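Local coordinates for protein methylglyoxal reductase (NADPH-dependent) (Candida albicans SC5314, PDB 6KWS) that probably reduces methylglyoxal with NADPH as the cofactor, as an extended short-chain dehydrogenase/reductase of the dihydroflavonol-4-reductase subfamily, at residues A[52-57]-A[70-75]; A[64-69]-A[112-117]; A[133-136]-A[142-145]; A[265-270]-A[302-307]. The protein carries 1 engineered substitution. All coordinates share one frame; numbering follows the deposited sequence.

Contact 1: residues A[52-57]-A[70-75]; sequences SYEIVE and QKHGEA
Glu54 and His72 meet at the outer margin of the Rossmann sheet, a carboxylate oxygen at the edge of the imidazole, their side chains reaching for one another from opposite directions. Glu54 starts on strand 51-55, with CB directed at the 70-75 segment. CG lies beside its own backbone N and anti to the carbonyl carbon (chi1 -59°), and a bend at chi2 turns the carboxylate toward the imidazole. Along this chain CG comes within 3.9 Å of His72 NE2, and CD within 3.8 Å of that same nitrogen. OE1 makes the real bond: His72 NE2 donates to Glu54 OE1 over 2.9 Å at a nearly straight 173°. The oxygen accepts through its anti lone pair and sits almost exactly in the imidazole plane, although the carboxylate itself is turned 62° from the ring. Lys71 only brushes past, its CD being 4.4 Å from Glu54 OE1; its NZ is too distant for a salt bridge with that oxygen.

The other ring nitrogen is held within the turn that follows helix 66-71. His72 ND1 donates over 3.3 Å to Glu74 OE1, which uses its syn lone pair and is again close to the ring plane. Two in-plane acceptors at separate edges fix the rotation of the imidazole, while Ile29 of strand 27-32 touches both His72 and Glu54. With both ring nitrogens acting as donors between two carboxylates, the geometry is consistent with a doubly protonated, positively charged His72.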
loop_
_atom_site.group_PDB
_atom_site.type_symbol
_atom_site.label_atom_id
_atom_site.label_comp_id
_atom_site.label_asym_id
_atom_site.label_seq_id
_atom_site.Cartn_x
_atom_site.Cartn_y
_atom_site.Cartn_z
ATOM N N SER A 52 1.353 -19.859 8.803
ATOM C CA SER A 52 1.785 -19.785 10.193
ATOM C C SER A 52 2.318 -18.381 10.431
ATOM O O SER A 52 2.553 -17.618 9.487
ATOM C CB SER A 52 2.851 -20.828 10.507
ATOM O OG SER A 52 3.988 -20.623 9.681
ATOM N N TYR A 53 2.533 -18.057 11.705
ATOM C CA TYR A 53 2.922 -16.700 12.060
ATOM C C TYR A 53 3.983 -16.679 13.155
ATOM O O TYR A 53 4.108 -17.613 13.953
ATOM C CB TYR A 53 1.701 -15.881 12.502
ATOM C CG TYR A 53 1.134 -16.248 13.863
ATOM C CD1 TYR A 53 1.562 -15.594 15.016
ATOM C CD2 TYR A 53 0.161 -17.230 13.992
ATOM C CE1 TYR A 53 1.045 -15.910 16.262
ATOM C CE2 TYR A 53 -0.369 -17.554 15.241
ATOM C CZ TYR A 53 0.080 -16.886 16.377
ATOM O OH TYR A 53 -0.437 -17.188 17.633
ATOM N N GLU A 54 4.739 -15.585 13.184
ATOM C CA GLU A 54 5.655 -15.270 14.268
ATOM C C GLU A 54 5.359 -13.860 14.757
ATOM O O GLU A 54 4.837 -13.026 14.015
ATOM C CB GLU A 54 7.119 -15.392 13.821
ATOM C CG GLU A 54 7.494 -16.773 13.313
ATOM C CD GLU A 54 7.670 -17.800 14.462
ATOM O OE1 GLU A 54 8.165 -18.913 14.192
ATOM O OE2 GLU A 54 7.313 -17.498 15.625
ATOM N N ILE A 55 5.689 -13.586 16.013
ATOM C CA ILE A 55 5.353 -12.307 16.631
ATOM C C ILE A 55 6.543 -11.362 16.583
ATOM O O ILE A 55 7.640 -11.709 17.037
ATOM C CB ILE A 55 4.877 -12.488 18.077
ATOM C CG1 ILE A 55 3.597 -13.312 18.069
ATOM C CG2 ILE A 55 4.660 -11.129 18.707
ATOM C CD1 ILE A 55 2.965 -13.412 19.379
ATOM N N VAL A 56 6.314 -10.158 16.050
ATOM C CA VAL A 56 7.274 -9.061 16.056
ATOM C C VAL A 56 6.543 -7.805 16.508
ATOM O O VAL A 56 5.837 -7.170 15.711
ATOM C CB VAL A 56 7.908 -8.851 14.669
ATOM C CG1 VAL A 56 8.819 -7.626 14.675
ATOM C CG2 VAL A 56 8.653 -10.096 14.217
ATOM N N GLU A 57 6.723 -7.425 17.783
ATOM C CA GLU A 57 5.852 -6.428 18.413
ATOM C C GLU A 57 6.110 -5.015 17.896
ATOM O O GLU A 57 5.154 -4.267 17.658
ATOM C CB GLU A 57 5.996 -6.491 19.933
ATOM C CG GLU A 57 6.234 -7.916 20.417
ATOM C CD GLU A 57 6.142 -8.097 21.935
ATOM O OE1 GLU A 57 5.245 -7.491 22.573
ATOM O OE2 GLU A 57 6.956 -8.875 22.488
ATOM N N GLN A 70 16.354 -16.176 11.854
ATOM C CA GLN A 70 17.193 -17.315 12.215
ATOM C C GLN A 70 16.386 -18.608 12.288
ATOM O O GLN A 70 16.818 -19.644 11.771
ATOM C CB GLN A 70 17.898 -17.049 13.538
ATOM C CG GLN A 70 18.985 -15.999 13.468
ATOM C CD GLN A 70 19.149 -15.295 14.790
ATOM O OE1 GLN A 70 18.630 -15.751 15.807
ATOM N NE2 GLN A 70 19.823 -14.145 14.774
ATOM N N LYS A 71 15.212 -18.574 12.916
ATOM C CA LYS A 71 14.400 -19.781 13.023
ATOM C C LYS A 71 13.922 -20.311 11.679
ATOM O O LYS A 71 13.583 -21.495 11.586
ATOM C CB LYS A 71 13.185 -19.519 13.881
ATOM C CG LYS A 71 13.464 -19.533 15.318
ATOM C CD LYS A 71 12.178 -19.295 16.068
ATOM C CE LYS A 71 12.504 -18.757 17.433
ATOM N NZ LYS A 71 13.963 -18.907 17.758
ATOM N N HIS A 72 13.837 -19.466 10.647
ATOM C CA HIS A 72 13.278 -19.918 9.375
ATOM C C HIS A 72 14.251 -19.694 8.226
ATOM O O HIS A 72 13.959 -18.953 7.277
ATOM C CB HIS A 72 11.948 -19.219 9.089
ATOM C CG HIS A 72 10.876 -19.555 10.071
ATOM N ND1 HIS A 72 10.037 -20.637 9.914
ATOM C CD2 HIS A 72 10.520 -18.965 11.237
ATOM C CE1 HIS A 72 9.200 -20.691 10.937
ATOM N NE2 HIS A 72 9.477 -19.691 11.756
ATOM N N GLY A 73 15.404 -20.360 8.289
ATOM C CA GLY A 73 16.434 -20.194 7.281
ATOM C C GLY A 73 16.068 -20.709 5.908
ATOM O O GLY A 73 16.868 -20.544 4.978
ATOM N N GLU A 74 14.898 -21.318 5.747
ATOM C CA GLU A 74 14.459 -21.789 4.440
ATOM C C GLU A 74 13.667 -20.734 3.669
ATOM O O GLU A 74 13.242 -20.997 2.533
ATOM C CB GLU A 74 13.631 -23.083 4.580
ATOM C CG GLU A 74 12.233 -23.006 5.250
ATOM C CD GLU A 74 12.232 -22.508 6.700
ATOM O OE1 GLU A 74 11.138 -22.120 7.196
ATOM O OE2 GLU A 74 13.307 -22.510 7.346
ATOM N N ALA A 75 13.453 -19.556 4.258
ATOM C CA ALA A 75 12.745 -18.484 3.570
ATOM C C ALA A 75 13.594 -17.922 2.429
ATOM O O ALA A 75 14.757 -17.562 2.626
ATOM C CB ALA A 75 12.387 -17.379 4.560
#

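Contact 2: residues A[64-69]-A[112-117]; sequences AFDKVL and YNFGNN
Leu69, which packs on Phe114 and Gly115 across the contact, gives its backbone N to Phe65 O at 3.1 Å, a bond of the first turn of helix 66-71. No hydrogen bond spans the two segments, so the evidence for their association is van der Waals contact. Leu69 CB lies 4.1 Å from Phe114 CB, and its CD2 branch reaches down to Gly115 CA at 4.0 Å. That approach is made at the point where helix 92-114 ends: Gly115 leaves helical geometry and forms the centre of an inverse gamma turn, closed by a weak bond from Asn116 N to Phe114 O.

One turn before Leu69 on helix 66-71, Asp66 lies against the Phe114 ring. Its CB is 3.8 Å from Phe114 CE2, and the carboxylate meets the CE2 corner of the ring obliquely, the two planes being 40° apart. The ring is brought there by a chi1 of -37°, which sets CG beside the Phe114 backbone N. Asn113 CB rests over one ring face, offset toward the rim. Deeper down, Leu69 also touches Ala110 and Ile111 of helix 92-114 and Ile5 of strand 3-7. Two neighbouring helices packed side by side on the parallel part of the sheet are characteristic of the Rossmann fold; here helix 66-71 leads into strand 75-80, and helix 92-114 leads from it to strand 120-124.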
loop_
_atom_site.group_PDB
_atom_site.type_symbol
_atom_site.label_atom_id
_atom_site.label_comp_id
_atom_site.label_asym_id
_atom_site.label_seq_id
_atom_site.Cartn_x
_atom_site.Cartn_y
_atom_site.Cartn_z
ATOM N N ALA A 64 14.441 -6.458 15.354
ATOM C CA ALA A 64 13.075 -6.965 15.472
ATOM C C ALA A 64 12.883 -8.275 14.711
ATOM O O ALA A 64 12.172 -9.176 15.177
ATOM C CB ALA A 64 12.079 -5.913 14.982
ATOM N N PHE A 65 13.527 -8.412 13.551
ATOM C CA PHE A 65 13.303 -9.543 12.663
ATOM C C PHE A 65 14.405 -10.608 12.717
ATOM O O PHE A 65 14.439 -11.483 11.842
ATOM C CB PHE A 65 13.133 -9.046 11.221
ATOM C CG PHE A 65 11.815 -8.357 10.964
ATOM C CD1 PHE A 65 11.703 -6.970 11.048
ATOM C CD2 PHE A 65 10.685 -9.096 10.644
ATOM C CE1 PHE A 65 10.492 -6.335 10.821
ATOM C CE2 PHE A 65 9.477 -8.469 10.414
ATOM C CZ PHE A 65 9.382 -7.081 10.504
ATOM N N ASP A 66 15.300 -10.572 13.715
ATOM C CA ASP A 66 16.408 -11.532 13.734
ATOM C C ASP A 66 15.918 -12.924 14.086
ATOM O O ASP A 66 16.179 -13.890 13.360
ATOM C CB ASP A 66 17.478 -11.097 14.732
ATOM C CG ASP A 66 17.943 -9.699 14.481
ATOM O OD1 ASP A 66 17.165 -8.960 13.841
ATOM O OD2 ASP A 66 19.046 -9.323 14.940
ATOM N N LYS A 67 15.210 -13.040 15.209
ATOM C CA LYS A 67 14.791 -14.349 15.693
ATOM C C LYS A 67 13.920 -15.067 14.665
ATOM O O LYS A 67 14.074 -16.279 14.453
ATOM C CB LYS A 67 14.079 -14.187 17.044
ATOM C CG LYS A 67 13.108 -15.277 17.422
ATOM C CD LYS A 67 12.437 -14.963 18.765
ATOM C CE LYS A 67 11.456 -16.067 19.187
ATOM N NZ LYS A 67 10.576 -15.690 20.326
ATOM N N VAL A 68 13.051 -14.337 13.968
ATOM C CA VAL A 68 12.260 -14.987 12.931
ATOM C C VAL A 68 13.133 -15.349 11.726
ATOM O O VAL A 68 12.947 -16.406 11.109
ATOM C CB VAL A 68 11.064 -14.100 12.539
ATOM C CG1 VAL A 68 11.543 -12.707 12.206
ATOM C CG2 VAL A 68 10.302 -14.709 11.372
ATOM N N LEU A 69 14.114 -14.507 11.388
ATOM C CA LEU A 69 15.013 -14.851 10.286
ATOM C C LEU A 69 15.880 -16.066 10.611
ATOM O O LEU A 69 16.127 -16.909 9.737
ATOM C CB LEU A 69 15.895 -13.661 9.922
ATOM C CG LEU A 69 15.192 -12.755 8.915
ATOM C CD1 LEU A 69 15.936 -11.437 8.754
ATOM C CD2 LEU A 69 14.996 -13.485 7.571
ATOM N N TYR A 112 20.264 -8.623 6.192
ATOM C CA TYR A 112 21.672 -8.696 5.824
ATOM C C TYR A 112 22.421 -9.705 6.692
ATOM O O TYR A 112 23.103 -10.596 6.175
ATOM C CB TYR A 112 22.294 -7.314 5.937
ATOM C CG TYR A 112 23.651 -7.202 5.302
ATOM C CD1 TYR A 112 24.751 -6.779 6.046
ATOM C CD2 TYR A 112 23.835 -7.502 3.961
ATOM C CE1 TYR A 112 25.993 -6.660 5.473
ATOM C CE2 TYR A 112 25.079 -7.385 3.374
ATOM C CZ TYR A 112 26.154 -6.964 4.139
ATOM O OH TYR A 112 27.400 -6.842 3.573
ATOM N N ASN A 113 22.291 -9.593 8.018
ATOM C CA ASN A 113 23.018 -10.491 8.911
ATOM C C ASN A 113 22.478 -11.918 8.826
ATOM O O ASN A 113 23.226 -12.863 8.545
ATOM C CB ASN A 113 22.954 -9.973 10.352
ATOM C CG ASN A 113 23.502 -8.558 10.491
ATOM O OD1 ASN A 113 24.310 -8.115 9.687
ATOM N ND2 ASN A 113 23.047 -7.839 11.513
ATOM N N PHE A 114 21.173 -12.097 9.036
ATOM C CA PHE A 114 20.624 -13.429 9.255
ATOM C C PHE A 114 19.712 -13.920 8.131
ATOM O O PHE A 114 19.168 -15.029 8.232
ATOM C CB PHE A 114 19.894 -13.463 10.599
ATOM C CG PHE A 114 20.563 -12.644 11.663
ATOM C CD1 PHE A 114 21.582 -13.181 12.439
ATOM C CD2 PHE A 114 20.165 -11.339 11.908
ATOM C CE1 PHE A 114 22.207 -12.420 13.443
ATOM C CE2 PHE A 114 20.788 -10.566 12.904
ATOM C CZ PHE A 114 21.807 -11.113 13.674
ATOM N N GLY A 115 19.542 -13.153 7.059
ATOM C CA GLY A 115 18.668 -13.603 5.998
ATOM C C GLY A 115 19.441 -14.412 4.991
ATOM O O GLY A 115 19.517 -14.042 3.814
ATOM N N ASN A 116 20.021 -15.523 5.452
ATOM C CA ASN A 116 21.019 -16.236 4.660
ATOM C C ASN A 116 20.463 -16.651 3.306
ATOM O O ASN A 116 21.078 -16.395 2.265
ATOM C CB ASN A 116 21.528 -17.444 5.440
ATOM C CG ASN A 116 22.693 -17.092 6.342
ATOM O OD1 ASN A 116 22.514 -16.768 7.522
ATOM N ND2 ASN A 116 23.902 -17.139 5.787
ATOM N N ASN A 117 19.289 -17.262 3.298
ATOM C CA ASN A 117 18.702 -17.743 2.062
ATOM C C ASN A 117 17.774 -16.745 1.397
ATOM O O ASN A 117 17.207 -17.068 0.347
ATOM C CB ASN A 117 17.945 -19.035 2.314
ATOM C CG ASN A 117 18.860 -20.212 2.407
ATOM O OD1 ASN A 117 19.408 -20.497 3.472
ATOM N ND2 ASN A 117 19.059 -20.902 1.278
#

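Contact 3: residues A[133-136]-A[142-145]; sequences ASKE and IITE
Lys135 and Glu136 of the short helix 133-136 pack against Ile143 of strand 142-143, a member of the small two-stranded parallel sheet that this strand forms with 306-307, apart from the main Rossmann sheet. The apolar part comes first. Ile143 points at the helix, and its CG1 lies 3.7 Å from Lys135 CD as the two chains slide past each other in opposite directions. Ile143 CD1 is 4.0 Å from Glu136 CA, so its tip also reaches the helix backbone; Tyr127 and Ile130 touch it from the surrounding loops.

Among polar interactions, the one bond across the segments is weak: Lys135 NZ to Ile142 O at 3.3 Å. The ammonium has a stronger partner in Asp147, with which it forms a salt bridge. Glu136 is gripped at both oxygens, OE1 in a salt bridge with Arg267 and OE2 in a hydrogen bond with Tyr127 OH, which fixes how its carboxylate is turned. Its CG stands anti to the backbone N (chi1 166°), and a bend at chi2 then swings the acid back across the isoleucine at about a right angle, leaving Glu136 OE2 3.9 Å from Ile143 CD1.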
loop_
_atom_site.group_PDB
_atom_site.type_symbol
_atom_site.label_atom_id
_atom_site.label_comp_id
_atom_site.label_asym_id
_atom_site.label_seq_id
_atom_site.Cartn_x
_atom_site.Cartn_y
_atom_site.Cartn_z
ATOM N N ALA A 133 5.019 17.519 -5.097
ATOM C CA ALA A 133 3.719 18.186 -5.134
ATOM C C ALA A 133 3.596 19.140 -6.320
ATOM O O ALA A 133 2.573 19.151 -7.015
ATOM C CB ALA A 133 3.460 18.929 -3.824
ATOM N N SER A 134 4.632 19.950 -6.574
ATOM C CA SER A 134 4.539 20.919 -7.669
ATOM C C SER A 134 4.406 20.224 -9.021
ATOM O O SER A 134 3.748 20.746 -9.929
ATOM C CB SER A 134 5.756 21.836 -7.677
ATOM O OG SER A 134 6.848 21.187 -8.317
ATOM N N LYS A 135 5.015 19.050 -9.177
ATOM C CA LYS A 135 4.889 18.326 -10.434
ATOM C C LYS A 135 3.518 17.671 -10.584
ATOM O O LYS A 135 2.916 17.736 -11.666
ATOM C CB LYS A 135 5.989 17.273 -10.554
ATOM C CG LYS A 135 6.681 17.341 -11.870
ATOM C CD LYS A 135 6.754 16.013 -12.546
ATOM C CE LYS A 135 8.211 15.608 -12.678
ATOM N NZ LYS A 135 8.615 15.433 -14.089
ATOM N N GLU A 136 3.015 17.036 -9.519
ATOM C CA GLU A 136 1.718 16.362 -9.576
ATOM C C GLU A 136 0.598 17.328 -9.955
ATOM O O GLU A 136 -0.389 16.928 -10.592
ATOM C CB GLU A 136 1.425 15.698 -8.225
ATOM C CG GLU A 136 -0.011 15.243 -8.020
ATOM C CD GLU A 136 -0.250 13.820 -8.510
ATOM O OE1 GLU A 136 -1.203 13.150 -8.036
ATOM O OE2 GLU A 136 0.520 13.368 -9.379
ATOM N N ILE A 142 4.749 14.800 -17.000
ATOM C CA ILE A 142 4.699 13.338 -17.023
ATOM C C ILE A 142 5.482 12.795 -15.833
ATOM O O ILE A 142 6.596 13.258 -15.559
ATOM C CB ILE A 142 5.285 12.768 -18.317
ATOM C CG1 ILE A 142 4.480 13.222 -19.525
ATOM C CG2 ILE A 142 5.273 11.269 -18.244
ATOM C CD1 ILE A 142 5.024 12.675 -20.821
ATOM N N ILE A 143 4.916 11.810 -15.129
ATOM C CA ILE A 143 5.555 11.226 -13.951
ATOM C C ILE A 143 5.717 9.724 -14.138
ATOM O O ILE A 143 4.737 9.022 -14.424
ATOM C CB ILE A 143 4.768 11.511 -12.671
ATOM C CG1 ILE A 143 4.651 13.016 -12.451
ATOM C CG2 ILE A 143 5.459 10.837 -11.505
ATOM C CD1 ILE A 143 3.967 13.390 -11.136
ATOM N N THR A 144 6.950 9.235 -13.935
ATOM C CA THR A 144 7.364 7.850 -14.179
ATOM C C THR A 144 8.086 7.295 -12.954
ATOM O O THR A 144 8.318 7.994 -11.964
ATOM C CB THR A 144 8.297 7.738 -15.395
ATOM O OG1 THR A 144 9.574 8.305 -15.055
ATOM C CG2 THR A 144 7.696 8.458 -16.621
ATOM N N GLU A 145 8.486 6.026 -13.051
ATOM C CA GLU A 145 9.185 5.362 -11.959
ATOM C C GLU A 145 10.526 6.023 -11.619
ATOM O O GLU A 145 11.060 5.793 -10.524
ATOM C CB GLU A 145 9.395 3.891 -12.316
ATOM C CG GLU A 145 8.115 3.114 -12.622
ATOM C CD GLU A 145 7.644 3.205 -14.084
ATOM O OE1 GLU A 145 6.676 2.476 -14.446
ATOM O OE2 GLU A 145 8.228 3.996 -14.867
#

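Contact 4: residues A[265-270]-A[302-307]; sequences SGRFTS and ESLATI
Arg267 pushes its guanidinium between Leu304 and Ile307, which lie over opposite faces of the flat group. On one face Ile307 CD1 stands above the centre, 3.6 Å from Arg267 CZ. On the other, Leu304 CD1 is displaced toward the rim, 3.9 Å from Arg267 NH1, and Leu304 CB approaches Arg267 NH2 at 3.8 Å. Both aliphatic chains run obliquely to the arginine. Its route into this slot is bent: CG is set beside the backbone N (chi1 -65°), and turns at chi2 and chi3 bring CD within 4.0 Å of Leu304 CD1 before the planar end arrives.

At the edge, Arg267 NH2 donates to Ala305 O over 2.8 Å with an N-H...O angle of 157°. The donor is well above the carbonyl plane, 44° out of it, so the bond does not follow a lone pair of the oxygen. The stronger polar partner is Glu136, in a salt bridge with NH1. Apolar cover on both faces and acceptors on two separate nitrogens together define the orientation of the group and would limit its rotation.

Arg267 belongs to strand 260-269, which pairs with strand 234-239 and carries a classic beta bulge at Ser265 and Gly266 opposite Trp237. Against it runs the link from helix 295-303 into strand 306-307, while Ile300 of that helix also touches the arginine.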
loop_
_atom_site.group_PDB
_atom_site.type_symbol
_atom_site.label_atom_id
_atom_site.label_comp_id
_atom_site.label_asym_id
_atom_site.label_seq_id
_atom_site.Cartn_x
_atom_site.Cartn_y
_atom_site.Cartn_z
ATOM N N SER A 265 -3.915 2.840 -11.348
ATOM C CA SER A 265 -4.916 2.520 -12.340
ATOM C C SER A 265 -5.520 3.743 -13.030
ATOM O O SER A 265 -6.064 3.613 -14.130
ATOM C CB SER A 265 -6.031 1.727 -11.669
ATOM O OG SER A 265 -6.896 1.161 -12.634
ATOM N N GLY A 266 -5.489 4.912 -12.411
ATOM C CA GLY A 266 -6.179 6.036 -12.992
ATOM C C GLY A 266 -6.298 7.167 -11.997
ATOM O O GLY A 266 -5.660 7.171 -10.945
ATOM N N ARG A 267 -7.136 8.124 -12.357
ATOM C CA ARG A 267 -7.288 9.352 -11.602
ATOM C C ARG A 267 -8.714 9.441 -11.077
ATOM O O ARG A 267 -9.645 8.871 -11.657
ATOM C CB ARG A 267 -6.952 10.564 -12.482
ATOM C CG ARG A 267 -5.512 10.621 -12.916
ATOM C CD ARG A 267 -4.585 10.704 -11.713
ATOM N NE ARG A 267 -3.371 11.469 -12.009
ATOM C CZ ARG A 267 -2.569 12.000 -11.083
ATOM N NH1 ARG A 267 -2.849 11.860 -9.790
ATOM N NH2 ARG A 267 -1.486 12.684 -11.451
ATOM N N PHE A 268 -8.884 10.140 -9.960
ATOM C CA PHE A 268 -10.224 10.361 -9.427
ATOM C C PHE A 268 -10.284 11.727 -8.760
ATOM O O PHE A 268 -9.264 12.266 -8.305
ATOM C CB PHE A 268 -10.624 9.303 -8.391
ATOM C CG PHE A 268 -9.991 9.523 -7.056
ATOM C CD1 PHE A 268 -8.677 9.134 -6.826
ATOM C CD2 PHE A 268 -10.681 10.169 -6.046
ATOM C CE1 PHE A 268 -8.065 9.369 -5.591
ATOM C CE2 PHE A 268 -10.085 10.408 -4.824
ATOM C CZ PHE A 268 -8.774 10.009 -4.591
ATOM N N THR A 269 -11.498 12.269 -8.693
ATOM C CA THR A 269 -11.857 13.255 -7.682
ATOM C C THR A 269 -13.028 12.715 -6.872
ATOM O O THR A 269 -13.617 11.685 -7.205
ATOM C CB THR A 269 -12.229 14.610 -8.288
ATOM O OG1 THR A 269 -13.608 14.591 -8.681
ATOM C CG2 THR A 269 -11.350 14.924 -9.477
ATOM N N SER A 270 -13.365 13.408 -5.785
ATOM C CA SER A 270 -14.487 12.949 -4.976
ATOM C C SER A 270 -15.761 12.889 -5.794
ATOM O O SER A 270 -16.597 12.006 -5.575
ATOM C CB SER A 270 -14.683 13.850 -3.768
ATOM O OG SER A 270 -13.677 13.583 -2.822
ATOM N N GLU A 302 -7.418 19.246 -16.094
ATOM C CA GLU A 302 -6.888 20.595 -15.950
ATOM C C GLU A 302 -5.803 20.733 -14.891
ATOM O O GLU A 302 -5.044 21.701 -14.948
ATOM C CB GLU A 302 -8.009 21.588 -15.611
ATOM C CG GLU A 302 -8.626 22.252 -16.824
ATOM C CD GLU A 302 -10.057 22.730 -16.598
ATOM O OE1 GLU A 302 -10.506 22.801 -15.426
ATOM O OE2 GLU A 302 -10.729 23.041 -17.609
ATOM N N SER A 303 -5.707 19.813 -13.919
ATOM C CA SER A 303 -4.889 20.127 -12.750
ATOM C C SER A 303 -4.058 18.959 -12.214
ATOM O O SER A 303 -3.581 19.037 -11.070
ATOM C CB SER A 303 -5.759 20.652 -11.598
ATOM O OG SER A 303 -6.606 19.642 -11.084
ATOM N N LEU A 304 -3.868 17.887 -12.989
ATOM C CA LEU A 304 -3.042 16.767 -12.555
ATOM C C LEU A 304 -2.059 16.360 -13.643
ATOM O O LEU A 304 -2.413 16.313 -14.826
ATOM C CB LEU A 304 -3.895 15.554 -12.183
ATOM C CG LEU A 304 -4.729 15.693 -10.910
ATOM C CD1 LEU A 304 -5.623 14.471 -10.718
ATOM C CD2 LEU A 304 -3.814 15.905 -9.718
ATOM N N ALA A 305 -0.830 16.048 -13.234
ATOM C CA ALA A 305 0.109 15.425 -14.150
ATOM C C ALA A 305 -0.453 14.109 -14.681
ATOM O O ALA A 305 -1.408 13.541 -14.148
ATOM C CB ALA A 305 1.450 15.164 -13.471
ATOM N N THR A 306 0.163 13.630 -15.746
ATOM C CA THR A 306 -0.089 12.302 -16.270
ATOM C C THR A 306 0.899 11.334 -15.645
ATOM O O THR A 306 2.115 11.559 -15.697
ATOM C CB THR A 306 0.059 12.290 -17.790
ATOM O OG1 THR A 306 -0.867 13.224 -18.353
ATOM C CG2 THR A 306 -0.214 10.915 -18.330
ATOM N N ILE A 307 0.376 10.270 -15.047
ATOM C CA ILE A 307 1.213 9.207 -14.509
ATOM C C ILE A 307 1.498 8.233 -15.633
ATOM O O ILE A 307 0.571 7.639 -16.193
ATOM C CB ILE A 307 0.537 8.497 -13.333
ATOM C CG1 ILE A 307 0.368 9.467 -12.168
ATOM C CG2 ILE A 307 1.340 7.280 -12.924
ATOM C CD1 ILE A 307 -0.590 8.963 -11.161
#

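Along the chain, contacts 1 and 2 interleave, followed in series by contacts 3 and 4. The first two share helix 66-71 and have centres about 9 Å apart, at the edge of the Rossmann sheet where strand 51-55 is outermost; Val56 CG1 touches Ala64 CB at 3.7 Å. Contacts 3 and 4 form a second cluster, with centres about 11 Å apart, joined by the parallel pairing of strands 142-143 and 306-307 and by the probable hydrogen bond between Glu136 O and Ala305 N. The clusters do not touch: centres of contacts 1 and 4 are about 40 Å apart. One nine-stranded sheet nevertheless spans both, with contacts 1 and 2 at its 51-55 end and contact 4 on strand 260-269, well toward the other.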